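Local coordinates for mevalonate kinase (Staphylococcus aureus, PDB 2X7I), which probably transfers the gamma-phosphate of ATP to mevalonate, giving phosphomevalonate for the mevalonate route to isoprenoids, at residues 104-116 with 128-140. Numbering follows the deposited sequence.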
loop_
_atom_site.group_PDB
_atom_site.type_symbol
_atom_site.label_atom_id
_atom_site.label_comp_id
_atom_site.label_asym_id
_atom_site.label_seq_id
_atom_site.Cartn_x
_atom_site.Cartn_y
_atom_site.Cartn_z
ATOM N N SER A 104 -7.608 -1.381 -0.525
ATOM C CA SER A 104 -8.730 -2.097 0.071
ATOM C C SER A 104 -8.552 -2.293 1.583
ATOM O O SER A 104 -9.482 -2.100 2.354
ATOM C CB SER A 104 -8.918 -3.446 -0.607
ATOM O OG SER A 104 -9.971 -4.161 0.021
ATOM N N ALA A 105 -7.356 -2.678 1.998
ATOM C CA ALA A 105 -7.081 -2.889 3.413
ATOM C C ALA A 105 -7.085 -1.569 4.196
ATOM O O ALA A 105 -7.581 -1.522 5.318
ATOM C CB ALA A 105 -5.769 -3.623 3.590
ATOM N N ALA A 106 -6.544 -0.507 3.602
ATOM C CA ALA A 106 -6.535 0.808 4.230
ATOM C C ALA A 106 -7.959 1.314 4.532
ATOM O O ALA A 106 -8.254 1.707 5.668
ATOM C CB ALA A 106 -5.795 1.808 3.362
ATOM N N VAL A 107 -8.823 1.307 3.515
ATOM C CA VAL A 107 -10.222 1.681 3.682
ATOM C C VAL A 107 -10.860 0.859 4.806
ATOM O O VAL A 107 -11.559 1.408 5.673
ATOM C CB VAL A 107 -11.022 1.517 2.345
ATOM C CG1 VAL A 107 -12.519 1.623 2.569
ATOM C CG2 VAL A 107 -10.588 2.580 1.328
ATOM N N ALA A 108 -10.587 -0.442 4.818
ATOM C CA ALA A 108 -11.200 -1.333 5.798
ATOM C C ALA A 108 -10.723 -1.043 7.219
ATOM O O ALA A 108 -11.523 -1.036 8.141
ATOM C CB ALA A 108 -10.959 -2.781 5.438
ATOM N N VAL A 109 -9.427 -0.818 7.393
ATOM C CA VAL A 109 -8.871 -0.474 8.706
ATOM C C VAL A 109 -9.406 0.891 9.193
ATOM O O VAL A 109 -9.770 1.031 10.363
ATOM C CB VAL A 109 -7.328 -0.482 8.678
ATOM C CG1 VAL A 109 -6.737 0.074 9.984
ATOM C CG2 VAL A 109 -6.823 -1.909 8.423
ATOM N N ALA A 110 -9.460 1.871 8.288
ATOM C CA ALA A 110 -9.987 3.193 8.585
ATOM C C ALA A 110 -11.471 3.134 8.933
ATOM O O ALA A 110 -11.919 3.746 9.911
ATOM C CB ALA A 110 -9.765 4.113 7.415
ATOM N N PHE A 111 -12.235 2.394 8.139
ATOM C CA PHE A 111 -13.668 2.296 8.370
ATOM C C PHE A 111 -14.003 1.619 9.710
ATOM O O PHE A 111 -14.927 2.055 10.417
ATOM C CB PHE A 111 -14.377 1.570 7.233
ATOM C CG PHE A 111 -15.852 1.528 7.406
ATOM C CD1 PHE A 111 -16.633 2.602 7.022
ATOM C CD2 PHE A 111 -16.458 0.450 8.011
ATOM C CE1 PHE A 111 -18.005 2.588 7.223
ATOM C CE2 PHE A 111 -17.823 0.431 8.213
ATOM C CZ PHE A 111 -18.598 1.496 7.818
ATOM N N VAL A 112 -13.268 0.559 10.043
ATOM C CA VAL A 112 -13.501 -0.166 11.291
ATOM C C VAL A 112 -13.144 0.702 12.495
ATOM O O VAL A 112 -13.884 0.739 13.462
ATOM C CB VAL A 112 -12.712 -1.481 11.365
ATOM C CG1 VAL A 112 -12.768 -2.047 12.794
ATOM C CG2 VAL A 112 -13.258 -2.484 10.360
ATOM N N ARG A 113 -12.007 1.385 12.425
ATOM C CA ARG A 113 -11.620 2.345 13.441
ATOM C C ARG A 113 -12.708 3.416 13.663
ATOM O O ARG A 113 -13.160 3.622 14.786
ATOM C CB ARG A 113 -10.290 2.999 13.063
ATOM C CG ARG A 113 -9.098 2.114 13.366
ATOM C CD ARG A 113 -7.787 2.656 12.799
ATOM N NE ARG A 113 -6.653 1.902 13.335
ATOM C CZ ARG A 113 -5.428 1.867 12.814
ATOM N NH1 ARG A 113 -5.122 2.551 11.715
ATOM N NH2 ARG A 113 -4.497 1.139 13.407
ATOM N N ALA A 114 -13.122 4.075 12.581
ATOM C CA ALA A 114 -14.196 5.058 12.619
ATOM C C ALA A 114 -15.463 4.491 13.255
ATOM O O ALA A 114 -16.132 5.176 14.040
ATOM C CB ALA A 114 -14.501 5.551 11.207
ATOM N N SER A 115 -15.782 3.245 12.909
ATOM C CA SER A 115 -17.000 2.582 13.383
ATOM C C SER A 115 -16.993 2.417 14.889
ATOM O O SER A 115 -17.974 2.739 15.554
ATOM C CB SER A 115 -17.160 1.197 12.740
ATOM O OG SER A 115 -17.274 1.308 11.338
ATOM N N TYR A 116 -15.888 1.897 15.416
ATOM C CA TYR A 116 -15.746 1.714 16.855
ATOM C C TYR A 116 -15.725 3.048 17.596
ATOM O O TYR A 116 -16.307 3.168 18.669
ATOM C CB TYR A 116 -14.494 0.906 17.183
ATOM C CG TYR A 116 -14.741 -0.572 17.096
ATOM C CD1 TYR A 116 -15.009 -1.176 15.868
ATOM C CD2 TYR A 116 -14.720 -1.375 18.235
ATOM C CE1 TYR A 116 -15.250 -2.530 15.773
ATOM C CE2 TYR A 116 -14.961 -2.747 18.147
ATOM C CZ TYR A 116 -15.219 -3.308 16.908
ATOM O OH TYR A 116 -15.464 -4.649 16.790
ATOM N N LEU A 128 -9.471 -5.519 15.456
ATOM C CA LEU A 128 -9.338 -4.746 14.233
ATOM C C LEU A 128 -8.919 -5.632 13.070
ATOM O O LEU A 128 -9.458 -5.508 11.977
ATOM C CB LEU A 128 -8.308 -3.618 14.434
ATOM C CG LEU A 128 -7.994 -2.705 13.251
ATOM C CD1 LEU A 128 -9.288 -2.266 12.539
ATOM C CD2 LEU A 128 -7.137 -1.485 13.709
ATOM N N ILE A 129 -7.948 -6.512 13.319
ATOM C CA ILE A 129 -7.451 -7.452 12.321
ATOM C C ILE A 129 -8.591 -8.301 11.766
ATOM O O ILE A 129 -8.765 -8.386 10.551
ATOM C CB ILE A 129 -6.376 -8.419 12.909
ATOM C CG1 ILE A 129 -5.084 -7.666 13.264
ATOM C CG2 ILE A 129 -6.068 -9.537 11.921
ATOM C CD1 ILE A 129 -4.390 -7.069 12.070
ATOM N N GLU A 130 -9.359 -8.912 12.667
ATOM C CA GLU A 130 -10.493 -9.740 12.287
ATOM C C GLU A 130 -11.554 -8.948 11.514
ATOM O O GLU A 130 -12.001 -9.383 10.459
ATOM C CB GLU A 130 -11.144 -10.367 13.522
ATOM C CG GLU A 130 -10.211 -11.270 14.347
ATOM C CD GLU A 130 -9.951 -12.600 13.700
ATOM O OE1 GLU A 130 -10.639 -12.934 12.719
ATOM O OE2 GLU A 130 -9.066 -13.318 14.184
ATOM N N LYS A 131 -11.953 -7.796 12.040
ATOM C CA LYS A 131 -13.011 -7.001 11.427
ATOM C C LYS A 131 -12.576 -6.382 10.097
ATOM O O LYS A 131 -13.368 -6.287 9.172
ATOM C CB LYS A 131 -13.483 -5.905 12.382
ATOM C CG LYS A 131 -14.342 -6.393 13.536
ATOM C CD LYS A 131 -15.823 -6.467 13.154
ATOM C CE LYS A 131 -16.725 -6.449 14.396
ATOM N NZ LYS A 131 -18.114 -6.954 14.125
ATOM N N ALA A 132 -11.319 -5.960 10.009
ATOM C CA ALA A 132 -10.801 -5.401 8.764
ATOM C C ALA A 132 -10.717 -6.486 7.687
ATOM O O ALA A 132 -11.084 -6.244 6.539
ATOM C CB ALA A 132 -9.438 -4.743 8.980
ATOM N N ASN A 133 -10.243 -7.673 8.046
ATOM C CA ASN A 133 -10.157 -8.766 7.075
ATOM C C ASN A 133 -11.558 -9.137 6.578
ATOM O O ASN A 133 -11.750 -9.334 5.384
ATOM C CB ASN A 133 -9.392 -9.985 7.640
ATOM C CG ASN A 133 -7.857 -9.797 7.606
ATOM O OD1 ASN A 133 -7.170 -9.953 8.618
ATOM N ND2 ASN A 133 -7.327 -9.469 6.437
ATOM N N TRP A 134 -12.540 -9.154 7.483
ATOM C CA TRP A 134 -13.930 -9.418 7.103
ATOM C C TRP A 134 -14.511 -8.329 6.195
ATOM O O TRP A 134 -15.250 -8.631 5.245
ATOM C CB TRP A 134 -14.835 -9.610 8.335
ATOM C CG TRP A 134 -14.374 -10.691 9.317
ATOM C CD1 TRP A 134 -13.349 -11.599 9.148
ATOM C CD2 TRP A 134 -14.935 -10.967 10.611
ATOM N NE1 TRP A 134 -13.234 -12.394 10.264
ATOM C CE2 TRP A 134 -14.198 -12.033 11.171
ATOM C CE3 TRP A 134 -15.980 -10.403 11.355
ATOM C CZ2 TRP A 134 -14.481 -12.554 12.440
ATOM C CZ3 TRP A 134 -16.262 -10.925 12.614
ATOM C CH2 TRP A 134 -15.510 -11.989 13.143
ATOM N N ALA A 135 -14.167 -7.073 6.470
ATOM C CA ALA A 135 -14.666 -5.936 5.672
ATOM C C ALA A 135 -14.088 -5.942 4.252
ATOM O O ALA A 135 -14.798 -5.673 3.286
ATOM C CB ALA A 135 -14.378 -4.604 6.368
ATOM N N GLU A 136 -12.804 -6.254 4.143
ATOM C CA GLU A 136 -12.151 -6.447 2.848
ATOM C C GLU A 136 -12.851 -7.523 2.009
ATOM O O GLU A 136 -13.135 -7.309 0.835
ATOM C CB GLU A 136 -10.694 -6.828 3.049
ATOM C CG GLU A 136 -9.855 -5.716 3.653
ATOM C CD GLU A 136 -8.618 -6.241 4.339
ATOM O OE1 GLU A 136 -8.085 -7.273 3.893
ATOM O OE2 GLU A 136 -8.174 -5.618 5.320
ATOM N N GLN A 137 -13.165 -8.654 2.629
ATOM C CA GLN A 137 -13.912 -9.731 1.955
ATOM C C GLN A 137 -15.257 -9.254 1.399
ATOM O O GLN A 137 -15.576 -9.497 0.240
ATOM C CB GLN A 137 -14.108 -10.918 2.913
ATOM C CG GLN A 137 -15.116 -11.966 2.472
ATOM C CD GLN A 137 -14.644 -12.780 1.290
ATOM O OE1 GLN A 137 -13.470 -13.163 1.208
ATOM N NE2 GLN A 137 -15.561 -13.066 0.367
ATOM N N ILE A 138 -16.026 -8.570 2.239
ATOM C CA ILE A 138 -17.341 -8.048 1.877
ATOM C C ILE A 138 -17.276 -6.945 0.818
ATOM O O ILE A 138 -18.037 -6.962 -0.156
ATOM C CB ILE A 138 -18.036 -7.474 3.127
ATOM C CG1 ILE A 138 -18.480 -8.618 4.041
ATOM C CG2 ILE A 138 -19.222 -6.589 2.760
ATOM C CD1 ILE A 138 -18.904 -8.129 5.406
ATOM N N ALA A 139 -16.379 -5.986 1.019
ATOM C CA ALA A 139 -16.281 -4.814 0.149
ATOM C C ALA A 139 -15.533 -5.105 -1.153
ATOM O O ALA A 139 -15.867 -4.547 -2.190
ATOM C CB ALA A 139 -15.610 -3.641 0.898
ATOM N N HIS A 140 -14.525 -5.973 -1.084
ATOM C CA HIS A 140 -13.585 -6.187 -2.194
ATOM C C HIS A 140 -13.508 -7.646 -2.686
ATOM O O HIS A 140 -12.911 -7.914 -3.731
ATOM C CB HIS A 140 -12.197 -5.680 -1.768
ATOM C CG HIS A 140 -11.184 -5.640 -2.870
ATOM N ND1 HIS A 140 -11.414 -5.017 -4.078
ATOM C CD2 HIS A 140 -9.922 -6.129 -2.933
ATOM C CE1 HIS A 140 -10.344 -5.140 -4.845
ATOM N NE2 HIS A 140 -9.422 -5.806 -4.171
#
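Leu128 and Val112 meet because each sends its leading carbon away from its own backbone N: chi1 is 179° for Leu128 CG and 168° for Val112 CG1. Leu128 CD1 then presses against Val112 CG1 at 3.5 Å, a tight fit for two methyls, while its other branch, CD2, lies 3.4 Å from Arg113 NE. The arginine runs extended past this methyl, and its NH1 goes on to the carbonyl of Glu10. One turn along, Val109 CG2 rests on Ala132 CB.

The helices come closest where small alanines face each other. Ala108 and Ala132 have CA atoms 5.1 Å apart, and Ala108 CB also touches Ala135 CB at 4.0 Å and the CG methylene of Glu136. The axes pass 8.4 Å apart, running at 124° to each other.

Toward the start of helix 103-119, the extended Glu136 lays its carboxylate beside Ala105, with OE2 3.6 Å from Ala105 CB. That buried group is satisfied beyond the pair, by Thr148 OG1 and Ser144 N. Ser104 OG sits 3.2 Å from His140 CB, and Ser104 N binds a citrate, probably from the crystallisation liquor. At the far end, Lys131 bends at chi2 and comes to the edge of the Tyr116 ring, with Lys131 CE 3.2 Å from Tyr116 OH.

No hydrogen bond joins 104-116 to 128-140, where the packing of these consecutive GHMP kinase N-terminal domain helices is mainly apolar. Arg113 and Glu136 turn their polar ends beyond the pair, whereas Tyr116 OH, hydrogen-bonded to Glu127 OE1 near the start of helix 125-140, adds a polar link between the same two helices.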